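Telomerase reverse transcriptase (Candida tropicalis MYA-3404, PDB 6ZD1) is a reverse transcriptase that probably elongates telomeres by copying a template within its RNA component onto chromosome ends. Local coordinates at residues N231-L236 / G451-F456; Q252-F257 / T443-N448; K214-Q219 / Y344-Q349. All coordinates share one frame; numbering follows the deposited sequence.

Overall arrangement
All three contacts reach one mixed sheet, on the same side of the chain's centre. Contacts 1 and 2 are partly buried and close together, their centres about 6 Å apart. Contact 1 bridges strands 231-237 and 454-458 across strand 443-446; contact 2 packs helix 254-258 on that middle strand. Contact 3, its centre about 15 Å from that of contact 1, is at the surface, where outermost strand 217-220 begins beside helix 343-346. Chemistry follows place: contact 2 is wholly apolar, contact 1 sets apolar carbons against polar ends, and contact 3 gathers polar groups, two of which (Asn-216 and Asp-345) bond more strongly to Tyr-212. Phe-456 packing on Leu-217 and Gln-219 joins contacts 1 and 3.

Contact 1 (N231-L236 / G451-F456); sequences NGKIKL and GQYDLF
Asn-231 and Leu-455 have the closest CA atoms of the two segments, 8.6 Å apart, which fits strands that are next-but-one in a sheet: strand 443-446 runs between them, parallel to 231-237 and antiparallel to 454-458. No hydrogen bond joins the segments directly; Gly-232 and Asp-454 instead bond through their backbones to Leu-445 and Val-446 of the middle strand. Two side-chain pairs reach over that strand. The side chains of Asn-231 and Leu-455 cross at about a right angle, the amide end of the asparagine approaching the CD2 methyl of the leucine. With CG anti to the carbonyl carbon (chi1 -61°), the Asn-231 side chain starts out beside its own backbone N, and from there its amide extends to that methyl. Further along, the aliphatic part of Lys-233 approaches the phenolic end of Tyr-453, with Lys-233 CD 4.4 Å from Tyr-453 OH. The Tyr-453 ring also meets that of Phe-257, the planes inclined at about 55°, and Leu-455 packs on Leu-445. Across the strands, each pair sets carbon against a polar end at van der Waals range or beyond, which implies only a light direct touch, the middle strand and its Leu-445 lying between the segments and the backbone bonds of that strand supplying the directional hold.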
# COMPACT_ATOMS: atom_id res chain seq x y z
N ASN A 231 13.40 -12.52 11.33
CA ASN A 231 14.33 -11.46 10.96
C ASN A 231 13.68 -10.53 9.95
O ASN A 231 12.83 -10.93 9.16
CB ASN A 231 15.62 -12.04 10.37
CG ASN A 231 16.36 -12.93 11.35
OD1 ASN A 231 16.93 -13.95 10.97
ND2 ASN A 231 16.35 -12.55 12.63
N GLY A 232 14.09 -9.26 10.00
CA GLY A 232 13.60 -8.28 9.06
C GLY A 232 14.67 -7.23 8.79
O GLY A 232 15.60 -7.05 9.58
N LYS A 233 14.52 -6.55 7.66
CA LYS A 233 15.40 -5.46 7.29
C LYS A 233 14.63 -4.15 7.40
O LYS A 233 13.46 -4.07 7.02
CB LYS A 233 15.97 -5.63 5.88
CG LYS A 233 17.13 -4.70 5.57
CD LYS A 233 18.09 -5.30 4.55
CE LYS A 233 17.41 -5.53 3.20
NZ LYS A 233 18.35 -6.10 2.20
N ILE A 234 15.30 -3.13 7.92
CA ILE A 234 14.65 -1.85 8.20
C ILE A 234 14.44 -1.08 6.91
O ILE A 234 15.38 -0.87 6.12
CB ILE A 234 15.48 -1.03 9.20
CG1 ILE A 234 15.62 -1.79 10.51
CG2 ILE A 234 14.85 0.33 9.43
CD1 ILE A 234 16.37 -1.02 11.56
N LYS A 235 13.20 -0.63 6.69
CA LYS A 235 12.84 0.25 5.59
C LYS A 235 12.34 1.57 6.18
O LYS A 235 11.59 1.57 7.16
CB LYS A 235 11.76 -0.38 4.70
CG LYS A 235 11.75 0.13 3.27
CD LYS A 235 10.81 -0.68 2.40
CE LYS A 235 9.43 -0.06 2.34
NZ LYS A 235 9.43 1.24 1.59
N LEU A 236 12.77 2.68 5.59
CA LEU A 236 12.44 4.01 6.08
C LEU A 236 11.52 4.73 5.10
O LEU A 236 11.63 4.55 3.88
CB LEU A 236 13.70 4.84 6.33
CG LEU A 236 14.60 4.31 7.45
CD1 LEU A 236 15.82 5.20 7.63
CD2 LEU A 236 13.82 4.20 8.75
N GLY A 451 30.19 -2.17 7.25
CA GLY A 451 29.67 -3.28 6.47
C GLY A 451 29.54 -4.59 7.23
O GLY A 451 30.17 -5.59 6.87
N GLN A 452 28.71 -4.60 8.28
CA GLN A 452 28.62 -5.77 9.15
C GLN A 452 27.20 -6.28 9.35
O GLN A 452 27.00 -7.47 9.60
CB GLN A 452 29.28 -5.46 10.50
CG GLN A 452 30.74 -5.06 10.40
CD GLN A 452 31.26 -4.46 11.70
OE1 GLN A 452 30.48 -3.96 12.51
NE2 GLN A 452 32.57 -4.51 11.89
N TYR A 453 26.20 -5.40 9.26
CA TYR A 453 24.79 -5.79 9.38
C TYR A 453 24.49 -6.48 10.72
O TYR A 453 24.17 -7.67 10.78
CB TYR A 453 24.38 -6.70 8.21
CG TYR A 453 23.81 -5.96 7.03
CD1 TYR A 453 24.04 -6.40 5.74
CD2 TYR A 453 23.01 -4.84 7.21
CE1 TYR A 453 23.50 -5.74 4.65
CE2 TYR A 453 22.48 -4.17 6.13
CZ TYR A 453 22.72 -4.62 4.86
OH TYR A 453 22.19 -3.96 3.78
N ASP A 454 24.67 -5.72 11.81
CA ASP A 454 24.30 -6.21 13.14
C ASP A 454 22.79 -6.46 13.25
O ASP A 454 21.99 -5.96 12.45
CB ASP A 454 24.71 -5.21 14.21
CG ASP A 454 26.21 -5.07 14.35
OD1 ASP A 454 26.92 -6.10 14.29
OD2 ASP A 454 26.68 -3.93 14.51
N LEU A 455 22.42 -7.23 14.27
CA LEU A 455 21.03 -7.56 14.57
C LEU A 455 20.57 -6.86 15.84
O LEU A 455 21.29 -6.83 16.84
CB LEU A 455 20.83 -9.07 14.73
CG LEU A 455 20.39 -9.84 13.49
CD1 LEU A 455 21.46 -9.80 12.42
CD2 LEU A 455 20.05 -11.28 13.87
N PHE A 456 19.34 -6.34 15.81
CA PHE A 456 18.76 -5.63 16.94
C PHE A 456 17.37 -6.17 17.25
O PHE A 456 16.64 -6.59 16.35
CB PHE A 456 18.67 -4.12 16.67
CG PHE A 456 19.99 -3.41 16.78
CD1 PHE A 456 20.96 -3.55 15.80
CD2 PHE A 456 20.26 -2.59 17.86
CE1 PHE A 456 22.17 -2.89 15.90
CE2 PHE A 456 21.46 -1.93 17.97
CZ PHE A 456 22.42 -2.07 16.98

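Contact 2 (Q252-F257 / T443-N448); sequences QSLYSF and TCLVKN
Leu-254 and Leu-445 mark the closest backbone approach, with CA atoms 9.2 Å apart, a spacing that leaves room for a layer of side chains between helix 254-258 and strand 443-446. Leu-445 points at the helix and carries the whole strand side of the contact. Its CD2 methyl is the common meeting point: Leu-254 CD1 lies 3.9 Å from Leu-445 CD2, and the Phe-257 ring comes nearer, with CE2 3.7 Å from that same Leu-445 CD2. Phe-257 CD2 is at an equal 3.7 Å from Leu-445 CD2; the methyl is thus equidistant from two neighbouring ring carbons and meets the ring obliquely, the two side chains coming from opposite directions. Leu-254 and Phe-257 are three residues apart, about one helical turn, and in both the CG is anti to the backbone N (chi1 -177° and 178°). The three-residue spacing puts both on one flank of the helix, the shared torsion gives them like orientations there, and the leucine methyl reaches both. This is helix-on-sheet packing within the reverse transcriptase domain, probably in the fingers, as in other telomerase reverse transcriptases. Leu-445 occupies the face covered by this short helix, whereas its neighbours Cys-444 and Val-446 lie on the other face and touch Ile-234. The helix start is defined by Ser-253 at the N-cap: Ser-256 N donates to Ser-253 OG in a weak bond of 3.4 Å, though a fairly straight one at 166°. The backbone bond from Phe-257 N to Ser-253 O, 2.9 Å long, closes the first turn and fixes the base from which the phenylalanine projects. Beyond the segments, Phe-257 forms a cation-pi interaction with Lys-260 and touches Lys-233, while Leu-445 also packs on Leu-250.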
# COMPACT_ATOMS: atom_id res chain seq x y z
N GLN A 252 15.13 -15.14 4.32
CA GLN A 252 16.31 -15.96 4.55
C GLN A 252 16.64 -15.99 6.04
O GLN A 252 16.13 -15.20 6.84
CB GLN A 252 17.53 -15.43 3.79
CG GLN A 252 17.26 -14.99 2.38
CD GLN A 252 18.45 -14.27 1.79
OE1 GLN A 252 19.46 -14.88 1.45
NE2 GLN A 252 18.34 -12.95 1.69
N SER A 253 17.53 -16.91 6.39
CA SER A 253 18.20 -16.84 7.67
C SER A 253 19.38 -15.88 7.58
O SER A 253 19.76 -15.41 6.51
CB SER A 253 18.67 -18.23 8.11
OG SER A 253 19.62 -18.76 7.20
N LEU A 254 19.97 -15.58 8.74
CA LEU A 254 21.13 -14.68 8.74
C LEU A 254 22.31 -15.32 8.03
O LEU A 254 23.04 -14.65 7.28
CB LEU A 254 21.49 -14.29 10.17
CG LEU A 254 22.65 -13.30 10.31
CD1 LEU A 254 22.34 -11.99 9.59
CD2 LEU A 254 22.98 -13.04 11.77
N TYR A 255 22.51 -16.63 8.22
CA TYR A 255 23.60 -17.33 7.54
C TYR A 255 23.45 -17.23 6.03
O TYR A 255 24.42 -16.94 5.32
CB TYR A 255 23.62 -18.80 7.98
CG TYR A 255 24.76 -19.60 7.39
CD1 TYR A 255 24.63 -20.97 7.17
CD2 TYR A 255 25.98 -19.00 7.08
CE1 TYR A 255 25.67 -21.71 6.64
CE2 TYR A 255 27.02 -19.74 6.55
CZ TYR A 255 26.86 -21.09 6.33
OH TYR A 255 27.90 -21.83 5.80
N SER A 256 22.24 -17.48 5.52
CA SER A 256 22.00 -17.37 4.09
C SER A 256 22.13 -15.94 3.60
O SER A 256 22.54 -15.70 2.46
CB SER A 256 20.62 -17.93 3.75
OG SER A 256 20.34 -17.80 2.37
N PHE A 257 21.76 -14.97 4.44
CA PHE A 257 21.85 -13.57 4.04
C PHE A 257 23.31 -13.11 3.95
O PHE A 257 23.68 -12.37 3.04
CB PHE A 257 21.07 -12.69 5.02
CG PHE A 257 21.16 -11.23 4.71
CD1 PHE A 257 20.41 -10.69 3.67
CD2 PHE A 257 21.98 -10.40 5.44
CE1 PHE A 257 20.49 -9.35 3.38
CE2 PHE A 257 22.06 -9.06 5.16
CZ PHE A 257 21.32 -8.53 4.13
N THR A 443 13.44 -9.57 15.26
CA THR A 443 14.71 -8.88 15.18
C THR A 443 14.82 -8.17 13.84
O THR A 443 14.16 -8.54 12.86
CB THR A 443 15.91 -9.83 15.36
OG1 THR A 443 15.88 -10.84 14.35
CG2 THR A 443 15.87 -10.49 16.73
N CYS A 444 15.67 -7.14 13.79
CA CYS A 444 15.90 -6.38 12.57
C CYS A 444 17.39 -6.25 12.33
O CYS A 444 18.21 -6.29 13.25
CB CYS A 444 15.25 -4.99 12.62
SG CYS A 444 16.09 -3.78 13.66
N LEU A 445 17.75 -6.11 11.05
CA LEU A 445 19.12 -5.91 10.62
C LEU A 445 19.33 -4.43 10.32
O LEU A 445 18.47 -3.80 9.68
CB LEU A 445 19.45 -6.75 9.39
CG LEU A 445 19.65 -8.25 9.59
CD1 LEU A 445 18.32 -8.99 9.78
CD2 LEU A 445 20.42 -8.83 8.42
N VAL A 446 20.44 -3.88 10.78
CA VAL A 446 20.79 -2.49 10.52
C VAL A 446 22.13 -2.46 9.80
O VAL A 446 23.03 -3.25 10.10
CB VAL A 446 20.83 -1.65 11.82
CG1 VAL A 446 19.63 -1.97 12.70
CG2 VAL A 446 22.13 -1.85 12.59
N LYS A 447 22.24 -1.57 8.81
CA LYS A 447 23.52 -1.36 8.16
C LYS A 447 24.49 -0.76 9.16
O LYS A 447 24.15 0.15 9.91
CB LYS A 447 23.35 -0.44 6.95
CG LYS A 447 24.03 -0.93 5.68
CD LYS A 447 23.46 -0.23 4.45
CE LYS A 447 24.18 -0.65 3.18
NZ LYS A 447 23.63 0.04 1.98
N ASN A 448 25.72 -1.27 9.16
CA ASN A 448 26.64 -0.99 10.26
C ASN A 448 27.60 0.16 9.97
O ASN A 448 28.09 0.78 10.92
CB ASN A 448 27.45 -2.24 10.60
CG ASN A 448 27.86 -2.28 12.07
OD1 ASN A 448 27.96 -1.25 12.72
ND2 ASN A 448 28.08 -3.48 12.58

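Contact 3 (K214-Q219 / Y344-Q349); sequences KGNLVQ and YDRLNQ
Asn-216 meets both Asp-345 and Arg-346, and its CA is 7.7 Å from that of Asp-345, the nearest backbone approach of the segments. The van der Waals part is slight: Asn-216 OD1 stands 4.4 Å from Asp-345 CB, against the carbon stem of the aspartate. The side chains of Asn-216 and Asp-345 both leave their backbones in the direction of the other segment.

The polar part is equally long-range. Arg-346 NH1 is 4.3 Å from Asn-216 OD1, beyond hydrogen-bonding distance, although the oxygen lies at the edge of the guanidinium and near its plane. Three successive turned torsions (chi1 -50°, chi2 -47°, chi3 -64°) curl the arginine and bring its end round to Asn-216, a pose that may owe something to the crystal, since this exposed residue also touches a lattice neighbour. An electrostatic attraction may operate here, but no bond is formed.

The firm polar bonds go to residues outside the segments. Tyr-212, in helix 198-216, serves both sides: its O accepts from Asn-216 ND2 and its OH bonds to Asp-345 OD2, which also forms a salt bridge with Arg-458 NH2. Asp-345 is thereby tied to the helix and to strand 454-458 alike.

The short, weakly bonded helix 343-346 comes a few residues after strand 334-339 of the antiparallel four-stranded sheet, in the sequence recognisable as motif A of reverse transcriptases; the position of this surface contact is consistent with a junction between fingers and palm, characteristic of the polymerase fold.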
# COMPACT_ATOMS: atom_id res chain seq x y z
N LYS A 214 19.04 3.59 19.51
CA LYS A 214 19.44 3.79 20.90
C LYS A 214 18.24 3.88 21.82
O LYS A 214 18.26 3.35 22.94
CB LYS A 214 20.31 5.04 21.02
CG LYS A 214 21.70 4.90 20.42
CD LYS A 214 22.46 6.21 20.47
CE LYS A 214 23.94 6.01 20.16
NZ LYS A 214 24.15 5.29 18.87
N GLY A 215 17.17 4.55 21.38
CA GLY A 215 16.01 4.72 22.23
C GLY A 215 14.96 3.64 22.16
O GLY A 215 14.05 3.63 22.99
N ASN A 216 15.07 2.71 21.20
CA ASN A 216 14.04 1.69 21.02
C ASN A 216 14.57 0.27 20.90
O ASN A 216 13.80 -0.67 21.13
CB ASN A 216 13.19 2.00 19.78
CG ASN A 216 12.52 3.35 19.85
OD1 ASN A 216 11.41 3.47 20.36
ND2 ASN A 216 13.20 4.37 19.35
N LEU A 217 15.83 0.07 20.55
CA LEU A 217 16.35 -1.25 20.26
C LEU A 217 17.47 -1.61 21.22
O LEU A 217 17.96 -0.78 21.99
CB LEU A 217 16.84 -1.34 18.81
CG LEU A 217 15.83 -0.94 17.73
CD1 LEU A 217 16.43 -1.10 16.35
CD2 LEU A 217 14.55 -1.75 17.87
N VAL A 218 17.87 -2.88 21.17
CA VAL A 218 18.97 -3.40 21.97
C VAL A 218 19.64 -4.51 21.17
O VAL A 218 18.98 -5.29 20.49
CB VAL A 218 18.48 -3.90 23.35
CG1 VAL A 218 17.42 -4.99 23.18
CG2 VAL A 218 19.64 -4.41 24.18
N GLN A 219 20.98 -4.57 21.25
CA GLN A 219 21.75 -5.45 20.39
C GLN A 219 21.49 -6.92 20.74
O GLN A 219 20.98 -7.27 21.81
CB GLN A 219 23.24 -5.16 20.52
CG GLN A 219 23.76 -4.04 19.62
CD GLN A 219 24.91 -4.48 18.74
OE1 GLN A 219 25.03 -5.66 18.41
NE2 GLN A 219 25.76 -3.54 18.35
N TYR A 344 2.55 1.62 17.73
CA TYR A 344 3.31 0.40 17.48
C TYR A 344 4.59 0.35 18.30
O TYR A 344 4.94 -0.70 18.86
CB TYR A 344 3.63 0.25 16.00
CG TYR A 344 2.45 -0.15 15.15
CD1 TYR A 344 1.89 0.74 14.24
CD2 TYR A 344 1.90 -1.42 15.25
CE1 TYR A 344 0.81 0.38 13.47
CE2 TYR A 344 0.81 -1.79 14.48
CZ TYR A 344 0.27 -0.88 13.59
OH TYR A 344 -0.81 -1.25 12.81
N ASP A 345 5.33 1.46 18.37
CA ASP A 345 6.57 1.47 19.14
C ASP A 345 6.29 1.33 20.63
O ASP A 345 7.05 0.66 21.34
CB ASP A 345 7.36 2.76 18.88
CG ASP A 345 7.85 2.87 17.44
OD1 ASP A 345 7.39 3.79 16.73
OD2 ASP A 345 8.67 2.03 17.02
N ARG A 346 5.22 1.95 21.12
CA ARG A 346 4.91 1.99 22.54
C ARG A 346 4.02 0.84 22.99
O ARG A 346 3.73 0.74 24.19
CB ARG A 346 4.24 3.32 22.92
CG ARG A 346 4.95 4.59 22.42
CD ARG A 346 6.44 4.57 22.70
NE ARG A 346 6.75 4.57 24.13
CZ ARG A 346 7.96 4.36 24.62
NH1 ARG A 346 8.99 4.14 23.81
NH2 ARG A 346 8.16 4.37 25.93
N LEU A 347 3.58 -0.02 22.07
CA LEU A 347 2.67 -1.11 22.41
C LEU A 347 3.28 -1.99 23.50
O LEU A 347 4.47 -2.31 23.47
CB LEU A 347 2.37 -1.95 21.17
CG LEU A 347 1.03 -2.67 21.09
CD1 LEU A 347 -0.10 -1.67 20.85
CD2 LEU A 347 1.05 -3.73 20.00
N ASN A 348 2.46 -2.34 24.49
CA ASN A 348 2.92 -3.15 25.62
C ASN A 348 2.84 -4.62 25.25
O ASN A 348 1.75 -5.18 25.09
CB ASN A 348 2.09 -2.84 26.87
CG ASN A 348 2.65 -3.50 28.11
OD1 ASN A 348 2.45 -4.70 28.34
ND2 ASN A 348 3.34 -2.72 28.93
N GLN A 349 4.01 -5.27 25.13
CA GLN A 349 4.04 -6.66 24.70
C GLN A 349 3.32 -7.57 25.68
O GLN A 349 2.59 -8.48 25.28
CB GLN A 349 5.49 -7.12 24.51
CG GLN A 349 6.19 -6.47 23.33
CD GLN A 349 7.64 -6.88 23.24
OE1 GLN A 349 8.10 -7.75 23.99
NE2 GLN A 349 8.38 -6.27 22.32